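Local coordinates for heterodimeric restriction endonuclease R.BspD6I small subunit (Bacillus sp., PDB 2P14), which probably acts as the DNA-cleaving catalytic subunit of a heterodimeric type IIS restriction endonuclease, working in complex with a site-specific nickase, at residues M1-E9 with Y20-K31. Residues are numbered along the deposited sequence; the frame is centred on the assembly and turned at random.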
loop_
_atom_site.group_PDB
_atom_site.type_symbol
_atom_site.label_atom_id
_atom_site.label_comp_id
_atom_site.label_asym_id
_atom_site.label_seq_id
_atom_site.Cartn_x
_atom_site.Cartn_y
_atom_site.Cartn_z
ATOM N N MET A 1 -14.166 5.410 10.218
ATOM C CA MET A 1 -13.429 4.710 9.139
ATOM C C MET A 1 -14.158 4.664 7.792
ATOM O O MET A 1 -13.550 4.836 6.731
ATOM C CB MET A 1 -13.048 3.292 9.578
ATOM C CG MET A 1 -12.233 2.558 8.519
ATOM S SD MET A 1 -10.571 3.264 8.285
ATOM C CE MET A 1 -9.694 2.382 9.578
ATOM N N GLN A 2 -15.470 4.435 7.814
ATOM C CA GLN A 2 -16.248 4.422 6.594
ATOM C C GLN A 2 -16.150 5.772 5.862
ATOM O O GLN A 2 -16.163 5.805 4.628
ATOM C CB GLN A 2 -17.719 4.082 6.881
ATOM C CG GLN A 2 -18.504 3.823 5.595
ATOM C CD GLN A 2 -17.976 2.617 4.808
ATOM O OE1 GLN A 2 -17.817 1.519 5.362
ATOM N NE2 GLN A 2 -17.688 2.822 3.511
ATOM N N ASP A 3 -16.029 6.850 6.643
ATOM C CA ASP A 3 -15.855 8.205 6.083
ATOM C C ASP A 3 -14.567 8.286 5.275
ATOM O O ASP A 3 -14.543 8.889 4.194
ATOM C CB ASP A 3 -15.919 9.295 7.192
ATOM C CG ASP A 3 -14.704 9.305 8.128
ATOM O OD1 ASP A 3 -14.279 10.415 8.532
ATOM O OD2 ASP A 3 -14.138 8.230 8.485
ATOM N N ILE A 4 -13.519 7.647 5.788
ATOM C CA ILE A 4 -12.212 7.701 5.125
ATOM C C ILE A 4 -12.313 6.868 3.844
ATOM O O ILE A 4 -11.861 7.293 2.770
ATOM C CB ILE A 4 -11.080 7.193 6.036
ATOM C CG1 ILE A 4 -10.925 8.095 7.262
ATOM C CG2 ILE A 4 -9.756 7.137 5.249
ATOM C CD1 ILE A 4 -10.073 7.524 8.362
ATOM N N LEU A 5 -12.891 5.671 3.953
ATOM C CA LEU A 5 -13.033 4.817 2.774
ATOM C C LEU A 5 -13.841 5.484 1.673
ATOM O O LEU A 5 -13.459 5.434 0.494
ATOM C CB LEU A 5 -13.603 3.431 3.141
ATOM C CG LEU A 5 -12.780 2.654 4.171
ATOM C CD1 LEU A 5 -13.400 1.271 4.389
ATOM C CD2 LEU A 5 -11.304 2.525 3.743
ATOM N N ASP A 6 -14.958 6.121 2.052
ATOM C CA ASP A 6 -15.809 6.831 1.080
ATOM C C ASP A 6 -15.058 7.996 0.446
ATOM O O ASP A 6 -15.326 8.346 -0.703
ATOM C CB ASP A 6 -17.099 7.361 1.738
ATOM C CG ASP A 6 -18.029 6.260 2.216
ATOM O OD1 ASP A 6 -17.913 5.113 1.741
ATOM O OD2 ASP A 6 -18.878 6.578 3.086
ATOM N N PHE A 7 -14.141 8.611 1.201
ATOM C CA PHE A 7 -13.405 9.767 0.654
ATOM C C PHE A 7 -12.543 9.386 -0.557
ATOM O O PHE A 7 -12.250 10.225 -1.410
ATOM C CB PHE A 7 -12.587 10.523 1.711
ATOM C CG PHE A 7 -11.965 11.805 1.183
ATOM C CD1 PHE A 7 -12.723 12.962 1.060
ATOM C CD2 PHE A 7 -10.618 11.831 0.839
ATOM C CE1 PHE A 7 -12.147 14.150 0.560
ATOM C CE2 PHE A 7 -10.032 13.006 0.328
ATOM C CZ PHE A 7 -10.789 14.156 0.196
ATOM N N TYR A 8 -12.134 8.132 -0.668
ATOM C CA TYR A 8 -11.427 7.726 -1.897
ATOM C C TYR A 8 -12.177 8.088 -3.168
ATOM O O TYR A 8 -11.556 8.335 -4.199
ATOM C CB TYR A 8 -11.137 6.220 -1.911
ATOM C CG TYR A 8 -9.930 5.808 -1.101
ATOM C CD1 TYR A 8 -10.065 4.962 0.020
ATOM C CD2 TYR A 8 -8.647 6.243 -1.456
ATOM C CE1 TYR A 8 -8.964 4.535 0.751
ATOM C CE2 TYR A 8 -7.531 5.838 -0.695
ATOM C CZ TYR A 8 -7.702 4.988 0.390
ATOM O OH TYR A 8 -6.612 4.577 1.090
ATOM N N GLU A 9 -13.509 8.169 -3.091
ATOM C CA GLU A 9 -14.309 8.467 -4.286
ATOM C C GLU A 9 -14.355 9.977 -4.567
ATOM O O GLU A 9 -14.905 10.398 -5.599
ATOM C CB GLU A 9 -15.727 7.861 -4.160
ATOM C CG GLU A 9 -15.717 6.370 -3.780
ATOM C CD GLU A 9 -14.740 5.550 -4.628
ATOM O OE1 GLU A 9 -14.535 5.891 -5.818
ATOM O OE2 GLU A 9 -14.132 4.579 -4.093
ATOM N N TYR A 20 -3.860 13.944 -2.145
ATOM C CA TYR A 20 -4.988 13.506 -1.310
ATOM C C TYR A 20 -5.116 11.980 -1.246
ATOM O O TYR A 20 -5.588 11.448 -0.254
ATOM C CB TYR A 20 -6.306 14.141 -1.751
ATOM C CG TYR A 20 -6.407 15.604 -1.391
ATOM C CD1 TYR A 20 -7.132 16.030 -0.278
ATOM C CD2 TYR A 20 -5.738 16.564 -2.165
ATOM C CE1 TYR A 20 -7.208 17.439 0.047
ATOM C CE2 TYR A 20 -5.797 17.921 -1.843
ATOM C CZ TYR A 20 -6.531 18.335 -0.756
ATOM O OH TYR A 20 -6.576 19.714 -0.517
ATOM N N PHE A 21 -4.645 11.299 -2.278
ATOM C CA PHE A 21 -4.695 9.828 -2.297
ATOM C C PHE A 21 -3.759 9.262 -1.248
ATOM O O PHE A 21 -4.155 8.396 -0.438
ATOM C CB PHE A 21 -4.329 9.347 -3.706
ATOM C CG PHE A 21 -4.574 7.893 -3.954
ATOM C CD1 PHE A 21 -5.817 7.324 -3.718
ATOM C CD2 PHE A 21 -3.554 7.101 -4.452
ATOM C CE1 PHE A 21 -6.030 5.951 -3.988
ATOM C CE2 PHE A 21 -3.748 5.741 -4.703
ATOM C CZ PHE A 21 -4.987 5.172 -4.496
ATOM N N GLU A 22 -2.516 9.745 -1.209
ATOM C CA GLU A 22 -1.558 9.254 -0.192
ATOM C C GLU A 22 -2.026 9.665 1.205
ATOM O O GLU A 22 -2.004 8.861 2.154
ATOM C CB GLU A 22 -0.113 9.711 -0.487
ATOM C CG GLU A 22 0.165 11.199 -0.358
ATOM C CD GLU A 22 1.566 11.584 -0.849
ATOM O OE1 GLU A 22 2.377 10.682 -1.131
ATOM O OE2 GLU A 22 1.841 12.810 -0.920
ATOM N N TRP A 23 -2.532 10.890 1.328
ATOM C CA TRP A 23 -3.040 11.339 2.614
ATOM C C TRP A 23 -4.206 10.501 3.131
ATOM O O TRP A 23 -4.242 10.135 4.323
ATOM C CB TRP A 23 -3.459 12.807 2.501
ATOM C CG TRP A 23 -4.175 13.360 3.709
ATOM C CD1 TRP A 23 -3.624 13.705 4.909
ATOM C CD2 TRP A 23 -5.586 13.624 3.825
ATOM N NE1 TRP A 23 -4.599 14.201 5.758
ATOM C CE2 TRP A 23 -5.809 14.161 5.123
ATOM C CE3 TRP A 23 -6.674 13.507 2.941
ATOM C CZ2 TRP A 23 -7.083 14.559 5.564
ATOM C CZ3 TRP A 23 -7.932 13.876 3.380
ATOM C CH2 TRP A 23 -8.131 14.403 4.685
ATOM N N ASN A 24 -5.122 10.135 2.236
ATOM C CA ASN A 24 -6.283 9.395 2.671
ATOM C C ASN A 24 -5.873 7.992 3.136
ATOM O O ASN A 24 -6.447 7.444 4.111
ATOM C CB ASN A 24 -7.323 9.288 1.576
ATOM C CG ASN A 24 -8.694 9.026 2.153
ATOM O OD1 ASN A 24 -9.105 9.703 3.113
ATOM N ND2 ASN A 24 -9.404 8.043 1.606
ATOM N N THR A 25 -4.868 7.453 2.466
ATOM C CA THR A 25 -4.354 6.139 2.825
ATOM C C THR A 25 -3.670 6.197 4.220
ATOM O O THR A 25 -3.846 5.323 5.075
ATOM C CB THR A 25 -3.429 5.631 1.721
ATOM O OG1 THR A 25 -4.139 5.611 0.479
ATOM C CG2 THR A 25 -2.952 4.210 2.072
ATOM N N TYR A 26 -2.865 7.224 4.458
ATOM C CA TYR A 26 -2.337 7.499 5.793
ATOM C C TYR A 26 -3.462 7.587 6.849
ATOM O O TYR A 26 -3.317 7.024 7.942
ATOM C CB TYR A 26 -1.542 8.807 5.703
ATOM C CG TYR A 26 -1.348 9.547 7.005
ATOM C CD1 TYR A 26 -0.355 9.182 7.916
ATOM C CD2 TYR A 26 -2.171 10.631 7.312
ATOM C CE1 TYR A 26 -0.180 9.890 9.116
ATOM C CE2 TYR A 26 -1.999 11.338 8.493
ATOM C CZ TYR A 26 -1.032 10.958 9.389
ATOM O OH TYR A 26 -0.896 11.710 10.544
ATOM N N ARG A 27 -4.559 8.274 6.537
ATOM C CA ARG A 27 -5.689 8.335 7.490
ATOM C C ARG A 27 -6.199 6.940 7.866
ATOM O O ARG A 27 -6.553 6.716 9.016
ATOM C CB ARG A 27 -6.848 9.176 6.938
ATOM C CG ARG A 27 -6.500 10.664 6.750
ATOM C CD ARG A 27 -7.750 11.508 6.904
ATOM N NE ARG A 27 -8.687 11.250 5.826
ATOM C CZ ARG A 27 -9.974 11.609 5.831
ATOM N NH1 ARG A 27 -10.519 12.251 6.878
ATOM N NH2 ARG A 27 -10.723 11.331 4.795
ATOM N N VAL A 28 -6.237 6.015 6.906
ATOM C CA VAL A 28 -6.674 4.634 7.210
ATOM C C VAL A 28 -5.756 3.994 8.249
ATOM O O VAL A 28 -6.215 3.457 9.283
ATOM C CB VAL A 28 -6.702 3.761 5.939
ATOM C CG1 VAL A 28 -6.982 2.278 6.328
ATOM C CG2 VAL A 28 -7.746 4.235 5.000
ATOM N N PHE A 29 -4.449 4.046 7.988
ATOM C CA PHE A 29 -3.474 3.439 8.904
ATOM C C PHE A 29 -3.380 4.137 10.267
ATOM O O PHE A 29 -3.250 3.496 11.312
ATOM C CB PHE A 29 -2.108 3.303 8.247
ATOM C CG PHE A 29 -2.047 2.166 7.299
ATOM C CD1 PHE A 29 -1.750 0.870 7.769
ATOM C CD2 PHE A 29 -2.323 2.353 5.950
ATOM C CE1 PHE A 29 -1.727 -0.212 6.896
ATOM C CE2 PHE A 29 -2.297 1.269 5.076
ATOM C CZ PHE A 29 -1.985 -0.010 5.558
ATOM N N LYS A 30 -3.541 5.449 10.266
ATOM C CA LYS A 30 -3.587 6.170 11.542
ATOM C C LYS A 30 -4.803 5.704 12.360
ATOM O O LYS A 30 -4.711 5.450 13.570
ATOM C CB LYS A 30 -3.653 7.681 11.280
ATOM C CG LYS A 30 -3.628 8.547 12.577
ATOM C CD LYS A 30 -3.640 10.027 12.246
ATOM C CE LYS A 30 -3.717 10.858 13.519
ATOM N NZ LYS A 30 -2.427 10.734 14.251
ATOM N N LYS A 31 -5.948 5.567 11.697
ATOM C CA LYS A 31 -7.171 5.164 12.407
ATOM C C LYS A 31 -7.126 3.697 12.862
ATOM O O LYS A 31 -7.671 3.352 13.924
ATOM C CB LYS A 31 -8.414 5.414 11.576
ATOM C CG LYS A 31 -9.644 5.339 12.448
ATOM C CD LYS A 31 -10.778 6.103 11.926
ATOM C CE LYS A 31 -11.945 6.047 12.891
ATOM N NZ LYS A 31 -12.962 7.002 12.468
HETATM O O HOH W 1 -12.386 8.920 10.656
#
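Asn24 reaches from helix 20-31 to helix 2-7, its CG anti to the backbone N (chi1 -158°), and ND2 donates a nearly straight hydrogen bond to Ile4 O at 2.8 Å. The same ND2 lies over the centre of one face of the Tyr8 ring, 3.3 Å above its plane. An amide suits this buried place because its other end is also used: Asn24 OD1 accepts from both NE and NH2 of Arg27, so that bonds at both ends fix the amide's rotation. Tyr8, long enough to cross the interface, donates from OH to Thr25 OG1 at 2.7 Å, and Thr25 OG1 in turn donates to Phe21 O. The helices run nearly antiparallel (160°), Ile4 a knob among Asn24, Arg27, Val28 and Lys31; helix 20-31 packs on strands 69-75 and 104-110 of the mixed sheet, consistent with the family's PD-(D/E)XK nuclease fold, and Tyr8 joins Thr25 on Leu109. Branched Ile4 fits CG2 against Val28 CG2 at 3.5 Å, while its CG1 lies over the Arg27 guanidinium, whose opposite face meets Trp23. Trp23 and Phe7 form an offset edge-to-face pair, planes at 88°. Packing is looser at the exposed end, where Lys31's long aliphatic chain passes Ile4 CD1 and Met1 CE before NZ reaches a water that donates to Asp3 OD2.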